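Local coordinates for protein TodX (Pseudomonas putida, PDB 3BS0) that transports toluene across the outer membrane as a beta-barrel protein of the FadL family, at residues A[332-340]-A[350-358]; A[390-401]-A[419-430]. All coordinates share one frame; numbering follows the deposited sequence.

Interaction 1: A[332-340]-A[350-358]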
loop_
_atom_site.group_PDB
_atom_site.type_symbol
_atom_site.label_atom_id
_atom_site.label_comp_id
_atom_site.label_asym_id
_atom_site.label_seq_id
_atom_site.Cartn_x
_atom_site.Cartn_y
_atom_site.Cartn_z
ATOM N N ASP A 332 -5.642 10.198 12.939
ATOM C CA ASP A 332 -5.725 10.708 11.576
ATOM C C ASP A 332 -4.361 11.210 11.141
ATOM O O ASP A 332 -3.670 11.853 11.920
ATOM C CB ASP A 332 -6.732 11.859 11.501
ATOM C CG ASP A 332 -8.149 11.430 11.841
ATOM O OD1 ASP A 332 -9.059 12.281 11.828
ATOM O OD2 ASP A 332 -8.364 10.241 12.121
ATOM N N ILE A 333 -3.970 10.913 9.905
ATOM C CA ILE A 333 -2.675 11.367 9.391
ATOM C C ILE A 333 -2.850 12.527 8.410
ATOM O O ILE A 333 -3.906 12.688 7.808
ATOM C CB ILE A 333 -1.902 10.226 8.674
ATOM C CG1 ILE A 333 -0.622 10.786 8.047
ATOM C CG2 ILE A 333 -2.774 9.575 7.619
ATOM C CD1 ILE A 333 0.110 9.819 7.143
ATOM N N THR A 334 -1.809 13.334 8.249
ATOM C CA THR A 334 -1.880 14.463 7.338
ATOM C C THR A 334 -0.686 14.495 6.394
ATOM O O THR A 334 0.471 14.414 6.813
ATOM C CB THR A 334 -1.959 15.781 8.115
ATOM O OG1 THR A 334 -3.130 15.766 8.939
ATOM C CG2 THR A 334 -2.037 16.965 7.162
ATOM N N VAL A 335 -0.980 14.625 5.107
ATOM C CA VAL A 335 0.058 14.649 4.094
ATOM C C VAL A 335 0.106 15.979 3.326
ATOM O O VAL A 335 -0.924 16.495 2.883
ATOM C CB VAL A 335 -0.163 13.499 3.103
ATOM C CG1 VAL A 335 1.153 13.124 2.440
ATOM C CG2 VAL A 335 -0.782 12.313 3.826
ATOM N N ALA A 336 1.316 16.520 3.183
ATOM C CA ALA A 336 1.545 17.774 2.467
ATOM C C ALA A 336 2.475 17.492 1.290
ATOM O O ALA A 336 3.620 17.079 1.482
ATOM C CB ALA A 336 2.166 18.807 3.399
ATOM N N SER A 337 1.985 17.731 0.077
ATOM C CA SER A 337 2.755 17.463 -1.132
ATOM C C SER A 337 2.885 18.632 -2.109
ATOM O O SER A 337 1.977 19.444 -2.257
ATOM C CB SER A 337 2.129 16.268 -1.854
ATOM O OG SER A 337 2.661 16.110 -3.154
ATOM N N ILE A 338 4.033 18.706 -2.770
ATOM C CA ILE A 338 4.302 19.735 -3.763
ATOM C C ILE A 338 4.988 19.079 -4.967
ATOM O O ILE A 338 5.841 18.195 -4.803
ATOM C CB ILE A 338 5.220 20.856 -3.212
ATOM C CG1 ILE A 338 5.544 21.848 -4.338
ATOM C CG2 ILE A 338 6.496 20.256 -2.619
ATOM C CD1 ILE A 338 6.559 22.911 -3.977
ATOM N N GLY A 339 4.617 19.512 -6.172
ATOM C CA GLY A 339 5.204 18.931 -7.366
ATOM C C GLY A 339 5.484 19.873 -8.522
ATOM O O GLY A 339 4.759 20.840 -8.760
ATOM N N THR A 340 6.543 19.562 -9.258
ATOM C CA THR A 340 6.951 20.371 -10.394
ATOM C C THR A 340 7.046 19.597 -11.713
ATOM O O THR A 340 7.490 18.436 -11.750
ATOM C CB THR A 340 8.308 21.064 -10.099
ATOM O OG1 THR A 340 8.064 22.409 -9.683
ATOM C CG2 THR A 340 9.220 21.060 -11.332
ATOM N N LEU A 350 9.891 17.248 -17.517
ATOM C CA LEU A 350 10.692 16.866 -16.362
ATOM C C LEU A 350 9.863 17.171 -15.135
ATOM O O LEU A 350 9.332 18.273 -14.998
ATOM C CB LEU A 350 12.007 17.638 -16.335
ATOM C CG LEU A 350 12.904 17.290 -17.528
ATOM C CD1 LEU A 350 14.204 18.061 -17.430
ATOM C CD2 LEU A 350 13.182 15.790 -17.556
ATOM N N ARG A 351 9.735 16.175 -14.265
ATOM C CA ARG A 351 8.951 16.297 -13.047
ATOM C C ARG A 351 9.778 15.972 -11.813
ATOM O O ARG A 351 10.764 15.242 -11.890
ATOM C CB ARG A 351 7.750 15.352 -13.106
ATOM C CG ARG A 351 6.809 15.639 -14.240
ATOM C CD ARG A 351 5.781 14.532 -14.432
ATOM N NE ARG A 351 4.815 14.917 -15.458
ATOM C CZ ARG A 351 4.602 14.246 -16.582
ATOM N NH1 ARG A 351 5.281 13.137 -16.835
ATOM N NH2 ARG A 351 3.724 14.699 -17.463
ATOM N N ALA A 352 9.361 16.527 -10.679
ATOM C CA ALA A 352 10.036 16.291 -9.408
ATOM C C ALA A 352 9.139 16.790 -8.274
ATOM O O ALA A 352 8.319 17.680 -8.477
ATOM C CB ALA A 352 11.398 17.012 -9.379
ATOM N N GLY A 353 9.283 16.211 -7.088
ATOM C CA GLY A 353 8.446 16.642 -5.986
ATOM C C GLY A 353 8.871 16.171 -4.607
ATOM O O GLY A 353 9.919 15.545 -4.432
ATOM N N TYR A 354 8.023 16.467 -3.626
ATOM C CA TYR A 354 8.278 16.107 -2.241
ATOM C C TYR A 354 6.976 15.913 -1.466
ATOM O O TYR A 354 5.997 16.625 -1.694
ATOM C CB TYR A 354 9.098 17.209 -1.572
ATOM C CG TYR A 354 9.297 17.016 -0.085
ATOM C CD1 TYR A 354 10.096 15.979 0.401
ATOM C CD2 TYR A 354 8.700 17.880 0.839
ATOM C CE1 TYR A 354 10.306 15.807 1.777
ATOM C CE2 TYR A 354 8.896 17.719 2.211
ATOM C CZ TYR A 354 9.704 16.681 2.674
ATOM O OH TYR A 354 9.927 16.520 4.024
ATOM N N SER A 355 6.971 14.949 -0.548
ATOM C CA SER A 355 5.796 14.688 0.281
ATOM C C SER A 355 6.193 14.646 1.762
ATOM O O SER A 355 7.329 14.307 2.103
ATOM C CB SER A 355 5.132 13.371 -0.111
ATOM O OG SER A 355 3.909 13.218 0.588
ATOM N N TYR A 356 5.248 14.982 2.635
ATOM C CA TYR A 356 5.510 15.012 4.069
ATOM C C TYR A 356 4.343 14.435 4.852
ATOM O O TYR A 356 3.231 14.956 4.801
ATOM C CB TYR A 356 5.759 16.457 4.501
ATOM C CG TYR A 356 6.464 16.630 5.827
ATOM C CD1 TYR A 356 7.001 17.869 6.179
ATOM C CD2 TYR A 356 6.606 15.569 6.725
ATOM C CE1 TYR A 356 7.666 18.052 7.389
ATOM C CE2 TYR A 356 7.269 15.741 7.941
ATOM C CZ TYR A 356 7.798 16.988 8.264
ATOM O OH TYR A 356 8.470 17.178 9.452
ATOM N N ALA A 357 4.608 13.356 5.579
ATOM C CA ALA A 357 3.590 12.692 6.384
ATOM C C ALA A 357 3.788 13.003 7.863
ATOM O O ALA A 357 4.740 13.691 8.240
ATOM C CB ALA A 357 3.650 11.186 6.157
ATOM N N GLN A 358 2.885 12.496 8.698
ATOM C CA GLN A 358 2.963 12.721 10.137
ATOM C C GLN A 358 1.979 11.829 10.883
ATOM O O GLN A 358 0.779 12.096 10.905
ATOM C CB GLN A 358 2.667 14.186 10.464
ATOM C CG GLN A 358 3.525 14.752 11.589
ATOM C CD GLN A 358 3.312 16.245 11.786
ATOM O OE1 GLN A 358 4.194 16.953 12.293
ATOM N NE2 GLN A 358 2.135 16.731 11.394
#
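Ala352 and Thr340 meet as a hydrogen-bonded pair in an antiparallel beta hairpin of the FadL-type barrel wall, Thr340 N bonding to Ala352 O at 2.7 Å. At the next step Gly353 faces Gly339 with no side chain on either strand, and the backbones pass with CA atoms 4.2 Å apart. Tyr354 returns to the surface face of the ladder. It exchanges a pair of backbone hydrogen bonds with Ile338, and its CB lies 4.1 Å from Ile338 CG2, the two side chains running across each other at a slant. Ser355 turns to the inner face, where its OG rests against the CG1 methyl of Val335; Ser337, its partner across the ladder on the same face, forms a hydrogen bond through its OG with Gly17 O of the N-terminal region. Tyr356 is back on the surface face. Its O accepts Ala336 N at 3.0 Å, while the return bond from Tyr356 N to Ala336 O is weak. The Tyr354 OH stands 3.8 Å above one face of the Tyr356 ring, shifted toward its rim, and Arg376 of the adjoining strand adds a cation-pi contact to that ring. Beyond the last bonded pair, Ile333 has CG1 anti to its backbone N (chi1 175°), which carries CD1 to 3.9 Å from Ala357 CB and leaves CG1 3.4 Å from Gln358 O.

Interaction 2: A[390-401]-A[419-430]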
loop_
_atom_site.group_PDB
_atom_site.type_symbol
_atom_site.label_atom_id
_atom_site.label_comp_id
_atom_site.label_asym_id
_atom_site.label_seq_id
_atom_site.Cartn_x
_atom_site.Cartn_y
_atom_site.Cartn_z
ATOM N N SER A 390 1.302 9.255 -28.371
ATOM C CA SER A 390 2.082 8.252 -27.644
ATOM C C SER A 390 2.999 8.839 -26.581
ATOM O O SER A 390 3.949 9.540 -26.906
ATOM C CB SER A 390 2.919 7.436 -28.617
ATOM O OG SER A 390 2.092 6.580 -29.370
ATOM N N ARG A 391 2.729 8.520 -25.317
ATOM C CA ARG A 391 3.518 9.043 -24.203
ATOM C C ARG A 391 4.101 7.964 -23.275
ATOM O O ARG A 391 3.473 6.933 -23.018
ATOM C CB ARG A 391 2.661 9.970 -23.325
ATOM C CG ARG A 391 1.825 11.016 -24.024
ATOM C CD ARG A 391 0.969 11.709 -22.971
ATOM N NE ARG A 391 0.171 12.839 -23.458
ATOM C CZ ARG A 391 -0.658 13.545 -22.687
ATOM N NH1 ARG A 391 -0.802 13.243 -21.401
ATOM N NH2 ARG A 391 -1.338 14.562 -23.194
ATOM N N ILE A 392 5.298 8.229 -22.764
ATOM C CA ILE A 392 5.956 7.342 -21.821
ATOM C C ILE A 392 6.247 8.210 -20.614
ATOM O O ILE A 392 6.895 9.248 -20.749
ATOM C CB ILE A 392 7.297 6.802 -22.348
ATOM C CG1 ILE A 392 7.070 5.999 -23.627
ATOM C CG2 ILE A 392 7.968 5.931 -21.284
ATOM C CD1 ILE A 392 8.372 5.549 -24.284
ATOM N N ASN A 393 5.756 7.791 -19.450
ATOM C CA ASN A 393 5.962 8.523 -18.201
ATOM C C ASN A 393 6.806 7.681 -17.247
ATOM O O ASN A 393 6.603 6.475 -17.129
ATOM C CB ASN A 393 4.628 8.820 -17.507
ATOM C CG ASN A 393 3.660 9.575 -18.382
ATOM O OD1 ASN A 393 3.594 10.801 -18.357
ATOM N ND2 ASN A 393 2.891 8.838 -19.159
ATOM N N LEU A 394 7.752 8.323 -16.572
ATOM C CA LEU A 394 8.593 7.636 -15.606
ATOM C C LEU A 394 8.448 8.363 -14.279
ATOM O O LEU A 394 8.101 9.543 -14.237
ATOM C CB LEU A 394 10.070 7.660 -16.028
ATOM C CG LEU A 394 10.489 7.019 -17.350
ATOM C CD1 LEU A 394 10.197 7.961 -18.510
ATOM C CD2 LEU A 394 11.969 6.697 -17.290
ATOM N N ALA A 395 8.698 7.651 -13.191
ATOM C CA ALA A 395 8.629 8.241 -11.864
ATOM C C ALA A 395 9.500 7.401 -10.955
ATOM O O ALA A 395 9.646 6.199 -11.162
ATOM C CB ALA A 395 7.197 8.253 -11.367
ATOM N N ILE A 396 10.110 8.042 -9.965
ATOM C CA ILE A 396 10.970 7.345 -9.003
ATOM C C ILE A 396 10.796 8.062 -7.680
ATOM O O ILE A 396 11.219 9.210 -7.535
ATOM C CB ILE A 396 12.471 7.382 -9.398
ATOM C CG1 ILE A 396 12.682 6.844 -10.820
ATOM C CG2 ILE A 396 13.259 6.495 -8.474
ATOM C CD1 ILE A 396 12.276 7.809 -11.965
ATOM N N SER A 397 10.161 7.388 -6.723
ATOM C CA SER A 397 9.902 7.967 -5.408
ATOM C C SER A 397 10.714 7.302 -4.306
ATOM O O SER A 397 10.674 6.094 -4.138
ATOM C CB SER A 397 8.425 7.849 -5.085
ATOM O OG SER A 397 8.162 8.324 -3.782
ATOM N N PHE A 398 11.455 8.102 -3.549
ATOM C CA PHE A 398 12.287 7.563 -2.480
ATOM C C PHE A 398 11.671 7.845 -1.125
ATOM O O PHE A 398 11.535 9.004 -0.728
ATOM C CB PHE A 398 13.685 8.181 -2.493
ATOM C CG PHE A 398 14.343 8.209 -3.840
ATOM C CD1 PHE A 398 13.792 8.932 -4.891
ATOM C CD2 PHE A 398 15.554 7.575 -4.043
ATOM C CE1 PHE A 398 14.439 9.025 -6.116
ATOM C CE2 PHE A 398 16.213 7.663 -5.272
ATOM C CZ PHE A 398 15.651 8.389 -6.304
ATOM N N GLY A 399 11.287 6.779 -0.431
ATOM C CA GLY A 399 10.727 6.919 0.895
ATOM C C GLY A 399 11.919 7.097 1.808
ATOM O O GLY A 399 12.665 6.153 2.043
ATOM N N LEU A 400 12.117 8.316 2.297
ATOM C CA LEU A 400 13.246 8.610 3.176
ATOM C C LEU A 400 13.400 7.599 4.306
ATOM O O LEU A 400 12.425 7.188 4.949
ATOM C CB LEU A 400 13.122 10.030 3.731
ATOM C CG LEU A 400 13.215 11.070 2.612
ATOM C CD1 LEU A 400 13.091 12.456 3.198
ATOM C CD2 LEU A 400 14.545 10.925 1.870
ATOM N N ARG A 401 14.648 7.207 4.526
ATOM C CA ARG A 401 15.005 6.224 5.535
ATOM C C ARG A 401 14.980 6.739 6.965
ATOM O O ARG A 401 15.644 7.715 7.289
ATOM C CB ARG A 401 16.394 5.666 5.218
ATOM C CG ARG A 401 17.070 4.922 6.359
ATOM C CD ARG A 401 18.307 4.208 5.854
ATOM N NE ARG A 401 17.981 3.027 5.047
ATOM C CZ ARG A 401 17.906 1.788 5.529
ATOM N NH1 ARG A 401 18.135 1.555 6.816
ATOM N NH2 ARG A 401 17.604 0.777 4.726
ATOM N N SER A 419 15.935 -0.035 10.738
ATOM C CA SER A 419 16.264 1.044 9.811
ATOM C C SER A 419 15.527 0.679 8.532
ATOM O O SER A 419 15.681 -0.427 8.008
ATOM C CB SER A 419 17.778 1.118 9.590
ATOM O OG SER A 419 18.331 -0.168 9.368
ATOM N N HIS A 420 14.736 1.610 8.019
ATOM C CA HIS A 420 13.918 1.308 6.852
ATOM C C HIS A 420 13.735 2.425 5.818
ATOM O O HIS A 420 13.271 3.522 6.142
ATOM C CB HIS A 420 12.563 0.803 7.397
ATOM C CG HIS A 420 11.456 0.792 6.405
ATOM N ND1 HIS A 420 11.621 0.371 5.104
ATOM C CD2 HIS A 420 10.152 1.124 6.532
ATOM C CE1 HIS A 420 10.466 0.446 4.470
ATOM N NE2 HIS A 420 9.557 0.898 5.315
ATOM N N SER A 421 14.101 2.128 4.573
ATOM C CA SER A 421 13.960 3.084 3.471
ATOM C C SER A 421 13.257 2.377 2.318
ATOM O O SER A 421 13.115 1.153 2.332
ATOM C CB SER A 421 15.333 3.606 3.009
ATOM O OG SER A 421 16.009 2.681 2.176
ATOM N N GLN A 422 12.829 3.133 1.314
ATOM C CA GLN A 422 12.120 2.519 0.198
ATOM C C GLN A 422 12.097 3.334 -1.087
ATOM O O GLN A 422 11.783 4.511 -1.055
ATOM C CB GLN A 422 10.687 2.244 0.626
ATOM C CG GLN A 422 9.905 1.403 -0.330
ATOM C CD GLN A 422 8.411 1.607 -0.179
ATOM O OE1 GLN A 422 7.854 2.619 -0.637
ATOM N NE2 GLN A 422 7.751 0.656 0.477
ATOM N N ILE A 423 12.418 2.689 -2.210
ATOM C CA ILE A 423 12.420 3.308 -3.549
ATOM C C ILE A 423 11.157 2.903 -4.328
ATOM O O ILE A 423 10.550 1.872 -4.050
ATOM C CB ILE A 423 13.653 2.855 -4.377
ATOM C CG1 ILE A 423 14.944 3.432 -3.777
ATOM C CG2 ILE A 423 13.512 3.296 -5.811
ATOM C CD1 ILE A 423 16.219 2.842 -4.375
ATOM N N ASN A 424 10.772 3.706 -5.317
ATOM C CA ASN A 424 9.583 3.414 -6.110
ATOM C C ASN A 424 9.641 3.787 -7.585
ATOM O O ASN A 424 9.777 4.954 -7.934
ATOM C CB ASN A 424 8.372 4.082 -5.484
ATOM C CG ASN A 424 7.530 3.111 -4.711
ATOM O OD1 ASN A 424 8.022 2.427 -3.804
ATOM N ND2 ASN A 424 6.245 3.029 -5.067
ATOM N N ALA A 425 9.509 2.789 -8.448
ATOM C CA ALA A 425 9.527 3.028 -9.878
ATOM C C ALA A 425 8.163 2.712 -10.471
ATOM O O ALA A 425 7.593 1.650 -10.205
ATOM C CB ALA A 425 10.582 2.168 -10.529
ATOM N N VAL A 426 7.621 3.643 -11.248
ATOM C CA VAL A 426 6.330 3.439 -11.906
ATOM C C VAL A 426 6.627 3.793 -13.342
ATOM O O VAL A 426 7.388 4.730 -13.600
ATOM C CB VAL A 426 5.218 4.420 -11.430
ATOM C CG1 VAL A 426 3.870 3.967 -11.981
ATOM C CG2 VAL A 426 5.179 4.501 -9.920
ATOM N N VAL A 427 6.051 3.052 -14.277
ATOM C CA VAL A 427 6.283 3.353 -15.678
ATOM C C VAL A 427 5.047 3.026 -16.464
ATOM O O VAL A 427 4.381 2.037 -16.196
ATOM C CB VAL A 427 7.457 2.543 -16.262
ATOM C CG1 VAL A 427 7.743 2.999 -17.696
ATOM C CG2 VAL A 427 8.685 2.718 -15.397
ATOM N N SER A 428 4.720 3.867 -17.430
ATOM C CA SER A 428 3.546 3.579 -18.226
ATOM C C SER A 428 3.595 4.161 -19.626
ATOM O O SER A 428 4.177 5.222 -19.873
ATOM C CB SER A 428 2.263 4.036 -17.495
ATOM O OG SER A 428 2.309 5.401 -17.129
ATOM N N TYR A 429 2.997 3.424 -20.544
ATOM C CA TYR A 429 2.921 3.848 -21.922
ATOM C C TYR A 429 1.484 4.286 -22.039
ATOM O O TYR A 429 0.592 3.631 -21.507
ATOM C CB TYR A 429 3.205 2.680 -22.861
ATOM C CG TYR A 429 2.919 3.010 -24.297
ATOM C CD1 TYR A 429 3.664 3.971 -24.971
ATOM C CD2 TYR A 429 1.863 2.394 -24.971
ATOM C CE1 TYR A 429 3.365 4.316 -26.274
ATOM C CE2 TYR A 429 1.550 2.731 -26.281
ATOM C CZ TYR A 429 2.302 3.693 -26.928
ATOM O OH TYR A 429 1.978 4.047 -28.221
ATOM N N SER A 430 1.255 5.393 -22.730
ATOM C CA SER A 430 -0.087 5.919 -22.857
ATOM C C SER A 430 -0.466 6.248 -24.297
ATOM O O SER A 430 0.018 7.232 -24.849
ATOM C CB SER A 430 -0.189 7.171 -21.984
ATOM O OG SER A 430 -1.512 7.680 -21.933
#
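Arg401 lies along Ser421 and then reaches past it. Its CB packs on Ser421 CB, and CG follows at 4.0 Å from that same CB and 4.1 Å from His420 O. CD keeps to Ser421 CB as well; there the chain bends (chi3 -73°), folding the head group back over the partner strand and placing NE 3.5 Å from Ser421 OG. One face of the guanidinium covers Ser421 N, 3.6 Å from its plane and toward the rim, together with His420 CA. The place of Ser419 beside NH1 is doubtful, the two being modelled too close, and its OG bonds to Lys58 O; NH2 forms a salt bridge with Asp56. With an alanine here, Asp56 would probably lose its charged mate and the His420–Ser421 backbone the flat group lying over it. At the far end Tyr429 has CG anti to its backbone N (chi1 171°), its ring edge passing Ile392 CG1 and its OH hydrogen-bonding Ser390 OG at 2.8 Å. Between these ends Phe398 and Ile423 lie side by side, CD2 to CG1 4.2 Å. Strand 417-433 pairs on its other edge with strand 44-60, so this long antiparallel hairpin belongs to the closure of the last barrel strand on the first.

How the interactions relate
Both interactions are antiparallel hairpin ladders of the same barrel wall, with strand 376-385 pairing to strands 348-356 and 390-405 between them. Each is partly buried, with one face on the barrel surface and the other toward the N-terminal residues around helix 11-15. They meet on that inner side, where Arg351 NH1 of interaction 1 makes a weak hydrogen bond with Asn393 OD1 of interaction 2. Interaction 2 is longer and buries 997 Å² against 589 Å². Both rest on backbone ladders; interaction 2 adds one hydroxyl-hydroxyl bond between its strands at one end, and at the other sends a charge outward to strand 44-60.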